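Local coordinates for cellulose biosynthesis protein BcsG (Salmonella typhimurium LT2, PDB 5OLT) that is required for cellulose biosynthesis, and is represented here by the zinc-binding extramembrane domain of this membrane protein, at residues D60-I66 with S210-L216; A106-R111 with E159-G164; L145-H149 with D191-L195; F249-E253 with V296-G300. One frame throughout, in Å; residues are numbered along the deposited sequence.

Contact 1. Residues D60-I66 with S210-L216; sequences DLLVINI and SATFFNL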
loop_
_atom_site.group_PDB
_atom_site.type_symbol
_atom_site.label_atom_id
_atom_site.label_comp_id
_atom_site.label_asym_id
_atom_site.label_seq_id
_atom_site.Cartn_x
_atom_site.Cartn_y
_atom_site.Cartn_z
ATOM N N ASP A 60 -8.763 -6.602 14.542
ATOM C CA ASP A 60 -8.090 -5.333 14.260
ATOM C C ASP A 60 -7.371 -5.371 12.920
ATOM O O ASP A 60 -6.710 -6.370 12.593
ATOM C CB ASP A 60 -7.063 -5.007 15.347
ATOM C CG ASP A 60 -7.663 -4.869 16.708
ATOM O OD1 ASP A 60 -8.759 -4.285 16.805
ATOM O OD2 ASP A 60 -7.012 -5.319 17.705
ATOM N N LEU A 61 -7.546 -4.313 12.125
ATOM C CA LEU A 61 -6.773 -4.089 10.889
ATOM C C LEU A 61 -5.651 -3.105 11.189
ATOM O O LEU A 61 -5.893 -2.044 11.780
ATOM C CB LEU A 61 -7.677 -3.525 9.765
ATOM C CG LEU A 61 -6.916 -3.058 8.516
ATOM C CD1 LEU A 61 -6.322 -4.238 7.770
ATOM C CD2 LEU A 61 -7.818 -2.299 7.549
ATOM N N LEU A 62 -4.427 -3.460 10.805
ATOM C CA LEU A 62 -3.289 -2.522 11.008
ATOM C C LEU A 62 -2.608 -2.366 9.656
ATOM O O LEU A 62 -2.118 -3.352 9.098
ATOM C CB LEU A 62 -2.325 -3.118 12.040
ATOM C CG LEU A 62 -1.006 -2.395 12.222
ATOM C CD1 LEU A 62 -1.188 -0.950 12.646
ATOM C CD2 LEU A 62 -0.146 -3.156 13.227
ATOM N N VAL A 63 -2.635 -1.148 9.107
ATOM C CA VAL A 63 -1.998 -0.871 7.815
ATOM C C VAL A 63 -0.688 -0.142 8.092
ATOM O O VAL A 63 -0.679 0.932 8.724
ATOM C CB VAL A 63 -2.922 -0.015 6.918
ATOM C CG1 VAL A 63 -2.232 0.366 5.612
ATOM C CG2 VAL A 63 -4.210 -0.744 6.637
ATOM N N ILE A 64 0.419 -0.740 7.647
ATOM C CA ILE A 64 1.762 -0.244 7.927
ATOM C C ILE A 64 2.289 0.333 6.603
ATOM O O ILE A 64 2.621 -0.420 5.671
ATOM C CB ILE A 64 2.658 -1.411 8.444
ATOM C CG1 ILE A 64 2.094 -1.942 9.776
ATOM C CG2 ILE A 64 4.110 -0.960 8.579
ATOM C CD1 ILE A 64 2.864 -3.112 10.338
ATOM N N ASN A 65 2.322 1.674 6.496
ATOM C CA ASN A 65 2.611 2.367 5.253
ATOM C C ASN A 65 4.012 2.964 5.364
ATOM O O ASN A 65 4.261 3.838 6.189
ATOM C CB ASN A 65 1.510 3.435 5.069
ATOM C CG ASN A 65 1.626 4.201 3.783
ATOM O OD1 ASN A 65 1.827 3.627 2.684
ATOM N ND2 ASN A 65 1.460 5.505 3.886
ATOM N N ILE A 66 4.937 2.421 4.576
ATOM C CA ILE A 66 6.368 2.683 4.769
ATOM C C ILE A 66 6.915 3.570 3.672
ATOM O O ILE A 66 6.842 3.218 2.491
ATOM C CB ILE A 66 7.167 1.357 4.784
ATOM C CG1 ILE A 66 6.653 0.430 5.904
ATOM C CG2 ILE A 66 8.683 1.622 4.907
ATOM C CD1 ILE A 66 7.205 -0.983 5.834
ATOM N N SER A 210 -11.121 -2.502 15.236
ATOM C CA SER A 210 -10.431 -1.236 14.986
ATOM C C SER A 210 -9.650 -1.323 13.701
ATOM O O SER A 210 -9.318 -2.396 13.246
ATOM C CB SER A 210 -9.498 -0.862 16.131
ATOM O OG SER A 210 -8.356 -1.708 16.173
ATOM N N ALA A 211 -9.345 -0.159 13.152
ATOM C CA ALA A 211 -8.580 -0.054 11.906
ATOM C C ALA A 211 -7.622 1.094 12.099
ATOM O O ALA A 211 -8.034 2.214 12.375
ATOM C CB ALA A 211 -9.494 0.193 10.715
ATOM N N THR A 212 -6.330 0.813 11.943
ATOM C CA THR A 212 -5.270 1.766 12.198
ATOM C C THR A 212 -4.450 1.988 10.940
ATOM O O THR A 212 -4.024 1.029 10.287
ATOM C CB THR A 212 -4.346 1.237 13.327
ATOM O OG1 THR A 212 -5.126 1.093 14.497
ATOM C CG2 THR A 212 -3.214 2.186 13.613
ATOM N N PHE A 213 -4.213 3.271 10.634
ATOM C CA PHE A 213 -3.277 3.698 9.610
ATOM C C PHE A 213 -1.998 4.150 10.282
ATOM O O PHE A 213 -2.013 5.088 11.105
ATOM C CB PHE A 213 -3.888 4.845 8.795
ATOM C CG PHE A 213 -3.015 5.317 7.676
ATOM C CD1 PHE A 213 -2.828 4.491 6.561
ATOM C CD2 PHE A 213 -2.381 6.547 7.726
ATOM C CE1 PHE A 213 -2.026 4.924 5.499
ATOM C CE2 PHE A 213 -1.539 6.991 6.660
ATOM C CZ PHE A 213 -1.370 6.149 5.565
ATOM N N PHE A 214 -0.893 3.483 9.946
ATOM C CA PHE A 214 0.394 3.764 10.571
ATOM C C PHE A 214 1.407 4.153 9.493
ATOM O O PHE A 214 1.669 3.338 8.604
ATOM C CB PHE A 214 0.849 2.493 11.332
ATOM C CG PHE A 214 2.229 2.550 11.980
ATOM C CD1 PHE A 214 2.883 3.759 12.337
ATOM C CD2 PHE A 214 2.897 1.337 12.253
ATOM C CE1 PHE A 214 4.134 3.752 12.937
ATOM C CE2 PHE A 214 4.151 1.346 12.872
ATOM C CZ PHE A 214 4.776 2.539 13.207
ATOM N N ASN A 215 1.944 5.385 9.551
ATOM C CA ASN A 215 2.918 5.827 8.559
ATOM C C ASN A 215 4.319 5.922 9.174
ATOM O O ASN A 215 4.487 6.451 10.268
ATOM C CB ASN A 215 2.503 7.173 7.927
ATOM C CG ASN A 215 3.452 7.588 6.840
ATOM O OD1 ASN A 215 4.363 8.376 7.077
ATOM N ND2 ASN A 215 3.241 7.065 5.625
ATOM N N LEU A 216 5.294 5.342 8.468
ATOM C CA LEU A 216 6.668 5.169 8.951
ATOM C C LEU A 216 7.683 5.837 8.045
ATOM O O LEU A 216 7.732 5.538 6.858
ATOM C CB LEU A 216 7.057 3.659 8.998
ATOM C CG LEU A 216 6.297 2.788 9.956
ATOM C CD1 LEU A 216 4.927 2.465 9.393
ATOM C CD2 LEU A 216 7.071 1.501 10.205
HETATM O O HOH W 1 -6.246 -1.369 14.500
#

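Contact 2. Residues A106-R111 with E159-G164; sequences AIRLLR and EVRENG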
loop_
_atom_site.group_PDB
_atom_site.type_symbol
_atom_site.label_atom_id
_atom_site.label_comp_id
_atom_site.label_asym_id
_atom_site.label_seq_id
_atom_site.Cartn_x
_atom_site.Cartn_y
_atom_site.Cartn_z
ATOM N N ALA A 106 -0.062 8.257 0.222
ATOM C CA ALA A 106 -0.941 8.039 1.373
ATOM C C ALA A 106 -2.400 8.274 0.988
ATOM O O ALA A 106 -3.286 7.499 1.371
ATOM C CB ALA A 106 -0.547 8.945 2.511
ATOM N N ILE A 107 -2.672 9.318 0.188
ATOM C CA ILE A 107 -4.035 9.563 -0.248
ATOM C C ILE A 107 -4.541 8.399 -1.115
ATOM O O ILE A 107 -5.679 7.954 -0.947
ATOM C CB ILE A 107 -4.129 10.887 -1.047
ATOM C CG1 ILE A 107 -3.680 12.080 -0.175
ATOM C CG2 ILE A 107 -5.580 11.137 -1.473
ATOM C CD1 ILE A 107 -3.410 13.317 -1.018
ATOM N N ARG A 108 -3.702 7.883 -2.024
ATOM C CA ARG A 108 -4.114 6.762 -2.865
ATOM C C ARG A 108 -4.476 5.543 -1.991
ATOM O O ARG A 108 -5.462 4.870 -2.243
ATOM C CB ARG A 108 -3.029 6.423 -3.866
ATOM C CG ARG A 108 -2.898 7.471 -4.968
ATOM C CD ARG A 108 -1.831 7.109 -6.001
ATOM N NE ARG A 108 -1.791 8.125 -7.074
ATOM C CZ ARG A 108 -2.704 8.230 -8.046
ATOM N NH1 ARG A 108 -3.702 7.352 -8.171
ATOM N NH2 ARG A 108 -2.619 9.254 -8.918
ATOM N N LEU A 109 -3.658 5.254 -0.991
ATOM C CA LEU A 109 -3.944 4.133 -0.102
ATOM C C LEU A 109 -5.226 4.363 0.705
ATOM O O LEU A 109 -6.050 3.444 0.843
ATOM C CB LEU A 109 -2.754 3.949 0.860
ATOM C CG LEU A 109 -2.877 2.869 1.956
ATOM C CD1 LEU A 109 -3.284 1.504 1.441
ATOM C CD2 LEU A 109 -1.533 2.763 2.637
ATOM N N LEU A 110 -5.419 5.587 1.210
ATOM C CA LEU A 110 -6.636 5.895 1.963
ATOM C C LEU A 110 -7.890 5.840 1.080
ATOM O O LEU A 110 -8.985 5.539 1.574
ATOM C CB LEU A 110 -6.511 7.230 2.739
ATOM C CG LEU A 110 -5.423 7.133 3.821
ATOM C CD1 LEU A 110 -5.037 8.514 4.283
ATOM C CD2 LEU A 110 -5.875 6.289 4.999
ATOM N N ARG A 111 -7.702 5.987 -0.237
ATOM C CA ARG A 111 -8.806 5.881 -1.189
ATOM C C ARG A 111 -8.797 4.518 -1.905
ATOM O O ARG A 111 -9.270 4.380 -3.033
ATOM C CB ARG A 111 -8.781 7.042 -2.178
ATOM C CG ARG A 111 -9.005 8.394 -1.528
ATOM C CD ARG A 111 -9.063 9.490 -2.580
ATOM N NE ARG A 111 -9.153 10.785 -1.919
ATOM C CZ ARG A 111 -9.367 11.919 -2.573
ATOM N NH1 ARG A 111 -9.556 11.883 -3.900
ATOM N NH2 ARG A 111 -9.458 13.050 -1.865
ATOM N N GLU A 159 -2.287 16.605 4.554
ATOM C CA GLU A 159 -2.777 15.879 3.379
ATOM C C GLU A 159 -3.550 14.622 3.782
ATOM O O GLU A 159 -4.634 14.342 3.223
ATOM C CB GLU A 159 -1.638 15.532 2.393
ATOM C CG GLU A 159 -0.937 16.752 1.795
ATOM C CD GLU A 159 -0.397 16.521 0.394
ATOM O OE1 GLU A 159 -0.478 15.391 -0.107
ATOM O OE2 GLU A 159 0.106 17.480 -0.228
ATOM N N VAL A 160 -3.031 13.882 4.762
ATOM C CA VAL A 160 -3.729 12.684 5.263
ATOM C C VAL A 160 -5.127 13.036 5.797
ATOM O O VAL A 160 -6.091 12.286 5.540
ATOM C CB VAL A 160 -2.859 11.984 6.349
ATOM C CG1 VAL A 160 -3.647 10.982 7.183
ATOM C CG2 VAL A 160 -1.657 11.314 5.695
ATOM N N ARG A 161 -5.234 14.151 6.540
ATOM C CA ARG A 161 -6.532 14.606 7.068
ATOM C C ARG A 161 -7.463 15.128 5.961
ATOM O O ARG A 161 -8.617 14.672 5.854
ATOM C CB ARG A 161 -6.329 15.691 8.136
ATOM C CG ARG A 161 -5.580 15.187 9.353
ATOM C CD ARG A 161 -5.967 15.987 10.583
ATOM N NE ARG A 161 -5.595 15.238 11.777
ATOM C CZ ARG A 161 -4.694 15.616 12.675
ATOM N NH1 ARG A 161 -4.048 16.776 12.552
ATOM N NH2 ARG A 161 -4.450 14.817 13.713
ATOM N N GLU A 162 -6.947 16.030 5.122
ATOM C CA GLU A 162 -7.796 16.785 4.186
ATOM C C GLU A 162 -8.171 16.024 2.939
ATOM O O GLU A 162 -9.315 16.078 2.476
ATOM C CB GLU A 162 -7.124 18.108 3.795
ATOM C CG GLU A 162 -7.000 19.094 4.953
ATOM C CD GLU A 162 -6.391 20.438 4.550
ATOM O OE1 GLU A 162 -5.920 20.602 3.394
ATOM O OE2 GLU A 162 -6.383 21.348 5.406
ATOM N N ASN A 163 -7.203 15.347 2.342
ATOM C CA ASN A 163 -7.463 14.585 1.126
ATOM C C ASN A 163 -7.621 13.095 1.390
ATOM O O ASN A 163 -8.333 12.395 0.654
ATOM C CB ASN A 163 -6.309 14.817 0.150
ATOM C CG ASN A 163 -6.143 16.279 -0.163
ATOM O OD1 ASN A 163 -5.123 16.910 0.162
ATOM N ND2 ASN A 163 -7.152 16.826 -0.739
ATOM N N GLY A 164 -6.889 12.581 2.395
ATOM C CA GLY A 164 -7.067 11.163 2.761
ATOM C C GLY A 164 -8.312 10.912 3.602
ATOM O O GLY A 164 -8.718 9.770 3.778
HETATM O O HOH W 2 -9.718 16.035 -1.415
#

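Contact 3. Residues L145-H149 with D191-L195; sequences LMMDH and DLAVL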
loop_
_atom_site.group_PDB
_atom_site.type_symbol
_atom_site.label_atom_id
_atom_site.label_comp_id
_atom_site.label_asym_id
_atom_site.label_seq_id
_atom_site.Cartn_x
_atom_site.Cartn_y
_atom_site.Cartn_z
ATOM N N LEU A 145 -5.010 6.772 13.886
ATOM C CA LEU A 145 -3.908 7.275 13.076
ATOM C C LEU A 145 -2.684 7.284 13.966
ATOM O O LEU A 145 -2.706 7.859 15.036
ATOM C CB LEU A 145 -4.254 8.686 12.631
ATOM C CG LEU A 145 -3.162 9.444 11.890
ATOM C CD1 LEU A 145 -2.796 8.721 10.584
ATOM C CD2 LEU A 145 -3.642 10.873 11.631
ATOM N N MET A 146 -1.612 6.684 13.452
ATOM C CA MET A 146 -0.391 6.500 14.177
ATOM C C MET A 146 0.751 6.842 13.252
ATOM O O MET A 146 0.700 6.497 12.048
ATOM C CB MET A 146 -0.326 5.016 14.561
ATOM C CG MET A 146 0.729 4.663 15.557
ATOM S SD MET A 146 0.270 3.108 16.357
ATOM C CE MET A 146 0.763 1.882 15.175
ATOM N N MET A 147 1.803 7.474 13.787
ATOM C CA MET A 147 3.005 7.717 12.965
ATOM C C MET A 147 4.236 7.556 13.825
ATOM O O MET A 147 4.164 7.691 15.071
ATOM C CB MET A 147 3.001 9.129 12.343
ATOM C CG MET A 147 1.828 9.379 11.413
ATOM S SD MET A 147 1.979 10.889 10.452
ATOM C CE MET A 147 0.383 10.851 9.607
ATOM N N ASP A 148 5.379 7.300 13.186
ATOM C CA ASP A 148 6.638 7.338 13.925
ATOM C C ASP A 148 7.325 8.703 13.763
ATOM O O ASP A 148 8.508 8.846 14.035
ATOM C CB ASP A 148 7.547 6.160 13.572
ATOM C CG ASP A 148 8.004 6.166 12.143
ATOM O OD1 ASP A 148 7.816 7.161 11.433
ATOM O OD2 ASP A 148 8.588 5.114 11.710
ATOM N N HIS A 149 6.552 9.712 13.348
ATOM C CA HIS A 149 7.077 11.051 13.144
ATOM C C HIS A 149 5.924 12.027 13.299
ATOM O O HIS A 149 4.776 11.617 13.456
ATOM C CB HIS A 149 7.724 11.142 11.744
ATOM C CG HIS A 149 6.761 10.971 10.608
ATOM N ND1 HIS A 149 6.266 9.760 10.158
ATOM C CD2 HIS A 149 6.193 11.922 9.829
ATOM C CE1 HIS A 149 5.442 9.984 9.139
ATOM N NE2 HIS A 149 5.390 11.291 8.919
ATOM N N ASP A 191 10.129 2.170 15.922
ATOM C CA ASP A 191 8.884 1.567 15.423
ATOM C C ASP A 191 8.352 0.459 16.307
ATOM O O ASP A 191 7.128 0.308 16.446
ATOM C CB ASP A 191 9.065 1.074 14.004
ATOM C CG ASP A 191 9.232 2.238 13.058
ATOM O OD1 ASP A 191 8.331 3.143 13.128
ATOM O OD2 ASP A 191 10.273 2.316 12.335
ATOM N N LEU A 192 9.256 -0.344 16.901
ATOM C CA LEU A 192 8.780 -1.371 17.819
ATOM C C LEU A 192 8.099 -0.724 19.007
ATOM O O LEU A 192 7.083 -1.255 19.483
ATOM C CB LEU A 192 9.928 -2.277 18.236
ATOM C CG LEU A 192 9.605 -3.490 19.110
ATOM C CD1 LEU A 192 8.501 -4.333 18.460
ATOM C CD2 LEU A 192 10.887 -4.287 19.376
ATOM N N ALA A 193 8.626 0.406 19.499
ATOM C CA ALA A 193 7.964 1.106 20.623
ATOM C C ALA A 193 6.581 1.632 20.236
ATOM O O ALA A 193 5.627 1.501 21.006
ATOM C CB ALA A 193 8.829 2.236 21.135
ATOM N N VAL A 194 6.460 2.196 19.025
ATOM C CA VAL A 194 5.163 2.662 18.540
ATOM C C VAL A 194 4.180 1.477 18.450
ATOM O O VAL A 194 3.022 1.588 18.866
ATOM C CB VAL A 194 5.301 3.327 17.146
ATOM C CG1 VAL A 194 3.938 3.658 16.568
ATOM C CG2 VAL A 194 6.124 4.612 17.230
ATOM N N LEU A 195 4.638 0.342 17.917
ATOM C CA LEU A 195 3.762 -0.815 17.701
ATOM C C LEU A 195 3.379 -1.432 19.048
ATOM O O LEU A 195 2.247 -1.865 19.204
ATOM C CB LEU A 195 4.440 -1.855 16.799
ATOM C CG LEU A 195 4.474 -1.416 15.337
ATOM C CD1 LEU A 195 5.560 -2.216 14.596
ATOM C CD2 LEU A 195 3.095 -1.627 14.684
#

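Contact 4. Residues F249-E253 with V296-G300; sequences FTELE and VKFFG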
loop_
_atom_site.group_PDB
_atom_site.type_symbol
_atom_site.label_atom_id
_atom_site.label_comp_id
_atom_site.label_asym_id
_atom_site.label_seq_id
_atom_site.Cartn_x
_atom_site.Cartn_y
_atom_site.Cartn_z
ATOM N N PHE A 249 5.745 -8.965 14.896
ATOM C CA PHE A 249 4.907 -10.072 14.443
ATOM C C PHE A 249 4.938 -11.173 15.502
ATOM O O PHE A 249 3.901 -11.779 15.804
ATOM C CB PHE A 249 5.385 -10.592 13.095
ATOM C CG PHE A 249 5.041 -9.709 11.921
ATOM C CD1 PHE A 249 4.444 -8.437 12.077
ATOM C CD2 PHE A 249 5.292 -10.170 10.629
ATOM C CE1 PHE A 249 4.134 -7.643 10.949
ATOM C CE2 PHE A 249 4.976 -9.396 9.520
ATOM C CZ PHE A 249 4.415 -8.134 9.678
ATOM N N THR A 250 6.116 -11.448 16.057
ATOM C CA THR A 250 6.225 -12.459 17.155
ATOM C C THR A 250 5.388 -12.081 18.388
ATOM O O THR A 250 4.676 -12.946 18.965
ATOM C CB THR A 250 7.700 -12.723 17.500
ATOM O OG1 THR A 250 8.345 -13.194 16.308
ATOM C CG2 THR A 250 7.835 -13.766 18.570
ATOM N N GLU A 251 5.451 -10.815 18.790
ATOM C CA GLU A 251 4.608 -10.296 19.873
ATOM C C GLU A 251 3.132 -10.464 19.556
ATOM O O GLU A 251 2.337 -10.848 20.443
ATOM C CB GLU A 251 4.901 -8.823 20.212
ATOM C CG GLU A 251 6.220 -8.583 20.915
ATOM C CD GLU A 251 6.383 -9.495 22.123
ATOM O OE1 GLU A 251 5.614 -9.324 23.105
ATOM O OE2 GLU A 251 7.266 -10.397 22.082
ATOM N N LEU A 252 2.764 -10.226 18.295
ATOM C CA LEU A 252 1.356 -10.343 17.900
ATOM C C LEU A 252 0.900 -11.773 17.976
ATOM O O LEU A 252 -0.218 -12.039 18.470
ATOM C CB LEU A 252 1.093 -9.832 16.482
ATOM C CG LEU A 252 0.805 -8.363 16.283
ATOM C CD1 LEU A 252 0.385 -8.238 14.836
ATOM C CD2 LEU A 252 -0.278 -7.828 17.190
ATOM N N GLU A 253 1.735 -12.704 17.494
ATOM C CA GLU A 253 1.434 -14.139 17.591
ATOM C C GLU A 253 1.205 -14.501 19.067
ATOM O O GLU A 253 0.218 -15.164 19.409
ATOM C CB GLU A 253 2.575 -14.983 17.005
ATOM C CG GLU A 253 2.582 -15.112 15.488
ATOM C CD GLU A 253 3.917 -15.572 14.871
ATOM O OE1 GLU A 253 4.914 -15.848 15.598
ATOM O OE2 GLU A 253 3.968 -15.656 13.623
ATOM N N VAL A 296 0.516 -9.190 3.299
ATOM C CA VAL A 296 -0.582 -9.306 4.252
ATOM C C VAL A 296 -0.280 -10.495 5.137
ATOM O O VAL A 296 0.177 -11.531 4.648
ATOM C CB VAL A 296 -1.930 -9.527 3.523
ATOM C CG1 VAL A 296 -3.096 -9.598 4.513
ATOM C CG2 VAL A 296 -2.189 -8.405 2.504
ATOM N N LYS A 297 -0.518 -10.326 6.424
ATOM C CA LYS A 297 -0.381 -11.438 7.380
ATOM C C LYS A 297 -1.577 -11.417 8.309
ATOM O O LYS A 297 -1.971 -10.361 8.808
ATOM C CB LYS A 297 0.900 -11.287 8.218
ATOM C CG LYS A 297 1.269 -12.512 9.055
ATOM C CD LYS A 297 2.689 -12.388 9.614
ATOM C CE LYS A 297 3.000 -13.535 10.577
ATOM N NZ LYS A 297 2.920 -14.886 9.967
ATOM N N PHE A 298 -2.151 -12.590 8.547
ATOM C CA PHE A 298 -3.244 -12.724 9.527
ATOM C C PHE A 298 -2.741 -13.390 10.805
ATOM O O PHE A 298 -1.950 -14.359 10.752
ATOM C CB PHE A 298 -4.379 -13.562 8.950
ATOM C CG PHE A 298 -5.036 -12.956 7.731
ATOM C CD1 PHE A 298 -6.133 -12.083 7.874
ATOM C CD2 PHE A 298 -4.586 -13.274 6.443
ATOM C CE1 PHE A 298 -6.749 -11.539 6.741
ATOM C CE2 PHE A 298 -5.183 -12.722 5.325
ATOM C CZ PHE A 298 -6.287 -11.865 5.472
ATOM N N PHE A 299 -3.149 -12.849 11.937
ATOM C CA PHE A 299 -2.763 -13.360 13.250
ATOM C C PHE A 299 -4.028 -13.786 13.965
ATOM O O PHE A 299 -5.107 -13.189 13.762
ATOM C CB PHE A 299 -2.082 -12.279 14.079
ATOM C CG PHE A 299 -0.769 -11.827 13.504
ATOM C CD1 PHE A 299 -0.716 -10.837 12.514
ATOM C CD2 PHE A 299 0.404 -12.398 13.947
ATOM C CE1 PHE A 299 0.488 -10.419 11.985
ATOM C CE2 PHE A 299 1.622 -11.991 13.390
ATOM C CZ PHE A 299 1.650 -10.994 12.433
ATOM N N GLY A 300 -3.898 -14.841 14.768
ATOM C CA GLY A 300 -4.981 -15.283 15.627
ATOM C C GLY A 300 -6.008 -16.144 14.921
ATOM O O GLY A 300 -7.115 -16.335 15.454
#

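Contact 1. Residues D60-I66 with S210-L216
S210 OG donates to D60 OD1 at 2.7 Å, coming from above the carboxylate plane, 63° out of it. The serine hydroxyl sits between its own backbone N and carbonyl carbon (chi1 71°), which turns it across to the aspartate; D60 OD2 is held separately by a salt bridge to R257. A water joins this end together, donating to both S210 OG and L61 O and bonding also to T212 OG1, whose protein partner is W198.

From there six backbone bonds run up the pair in parallel register. L61, V63 and N65 give their N-H to S210, T212 and F214, and the carbonyls of the same three residues take the amides of T212, F214 and L216. V63 N to T212 O, 2.8 Å, is among the straightest, with 173° at the hydrogen.

On the face carrying L62, I64, F214 and L216, the closest apolar side-chain contact between the strands is I64 CG2 to L216 CD1, 3.6 Å. That same leucine methyl rests over the centre of the F214 ring, 3.5 Å above its plane, while L62 CD1 lies alongside T212 CG2 at 3.9 Å. V63 and F213 point to the other face, where L109 of helix 102-110 packs on them. N215 ND2 bonds to E266, a zinc ligand.

Strands 60-66 and 210-216 are neighbouring inner strands of a mixed, mostly parallel sheet, and the metal lies beyond their C-terminal ends: I66 leads straight into the zinc ligand C67. This layout is characteristic of the alkaline phosphatase family.

Contact 2. Residues A106-R111 with E159-G164
A106 CB meets V160 CG2 at 4.1 Å, the first touch between the two helices. One residue on, I107 lays its branches along the end of the partner segment: CD1 reaches N163 CB at 3.5 Å, and CG2 lies against the N163 carbonyl. With CG1 beside its own backbone N (chi1 -60°), the longer branch is directed to N163. Both helices, 102-110 and 156-162, finish at this contact. They lie against the sheet on the face that carries V63 and F213, in one outer layer of an alpha/beta/alpha sandwich, and helix 102-110 starts at the zinc ligand S102. L110 packs its CD1 on V160 CG1 and comes within 3.7 Å of G164 CA, an approach that the bare glycine permits. Behind it, E159 O accepts from both N163 N and G164 N, which ties down the turn that presents G164. R111, first residue past its helix, stretches out from CG to NE and grips a single acceptor side-on: NH2 reaches N163 O at 2.8 Å, in the carbonyl plane on a lone pair, and NE reaches the same oxygen at 3.1 Å. The N163 backbone O lies near the guanidinium plane. R111 NH1 turns to the Q124 carbonyl, while a water accepts from N163 ND2 and, weakly, from R111 NH2.

Contact 3. Residues L145-H149 with D191-L195
This is a helix-on-strand contact at one margin of the main sheet, in which D148 and M146 meet D191 and V194. Strand 142-147 is the outermost strand next to 210-216, and residues 191-195 of helix 191-203 run nearly antiparallel to 145-147, at 159°, their axes 9.8 Å apart. The apolar half centres on V194. Its CG1 touches M146 CG at 3.5 Å and stays close to SD, the two side chains sliding past each other in opposite directions. M146 is modelled in two conformers; in the one described, the chain bends at the sulfur (chi3 80°) and CE approaches L195 CD2. V194 CG2 leans on D148 CB at 4.2 Å, which carries the packing over to the acidic half.

There the two carboxylates come together, their planes 34° apart, with D148 OD2 only 2.4 Å from D191 OD1. The other D148 oxygen, OD1, is engaged by L217 N and by H149 ND1; the histidine, 3.3 Å off and nearly along the C-O axis, keeps the acceptor close to its ring plane. OD1 thus has two donors, while OD2 faces D191, which itself stands in the first turn of its helix and touches E244.

Two buried acid oxygens so close would hardly both carry full charge. A proton is probably shared by the pair; the very short separation should be treated with caution.

Contact 4. Residues F249-E253 with V296-G300
K297 opens the contact from the strand, lying obliquely against the F249 ring with CD 3.6 Å from CD2. Its chain is extended until the last torsion, which bends NZ round (chi4 60°). In the modelled conformers, NZ is 3.9 Å from E253 OE2, a long salt bridge at best, since both residues have alternate positions. The firmer partner of the ammonium group is the H87 carbonyl.

Two residues on, pointing the same way, F299 is the centrepiece. It drives its edge toward the face of F249 in a T-shaped stack, centroids 5.4 Å apart and planes at 67°, with CZ leading, 3.7 Å from F249 CG. L252 CD1 lies over one face of the F299 ring, 3.7 Å from the centroid and 16° off the normal, a CH-pi contact displaced slightly toward the rim. E253 CG meets the ring at its edge, in plane, 3.8 Å from CD2. F299 CE2 also reaches the F249 carbonyl oxygen at 3.3 Å; that oxygen already accepts the E253 amide within the helix, so the phenyl is wedged against the helix backbone itself.

V261 of the neighbouring strand 259-265 touches F249, L252 and F299. Helix 234-255 thus packs on strand 291-299, which runs antiparallel to 259-265, through the F249-F299 pair and L252. The same helix forms the connection of a beta-alpha-beta crossover from strand 210-216 to strand 259-265, passing over the intervening strand 60-66, the building unit of this alpha/beta sandwich.

Contact 1 touches contacts 2 and 3, while contact 4 stays about 5 Å away at the nearest atoms. Strand 210-216 of contact 1 bonds to strand 142-147 of contact 3, F213 O and N215 N pairing with M146 N and O at 2.9 and 3.0 Å, and the two centres are about 10 Å apart. On the sheet face of V63 and F213, contact 2 packs through L109 and L110, its centre about 13 Å from that of contact 1. Contacts 3 and 4 bring helices onto the other face; contacts 2 and 4 are about 26 Å apart by centres. The zinc is about 6 Å from the side chain of N215, 8 Å from A106 and 10 Å from D148.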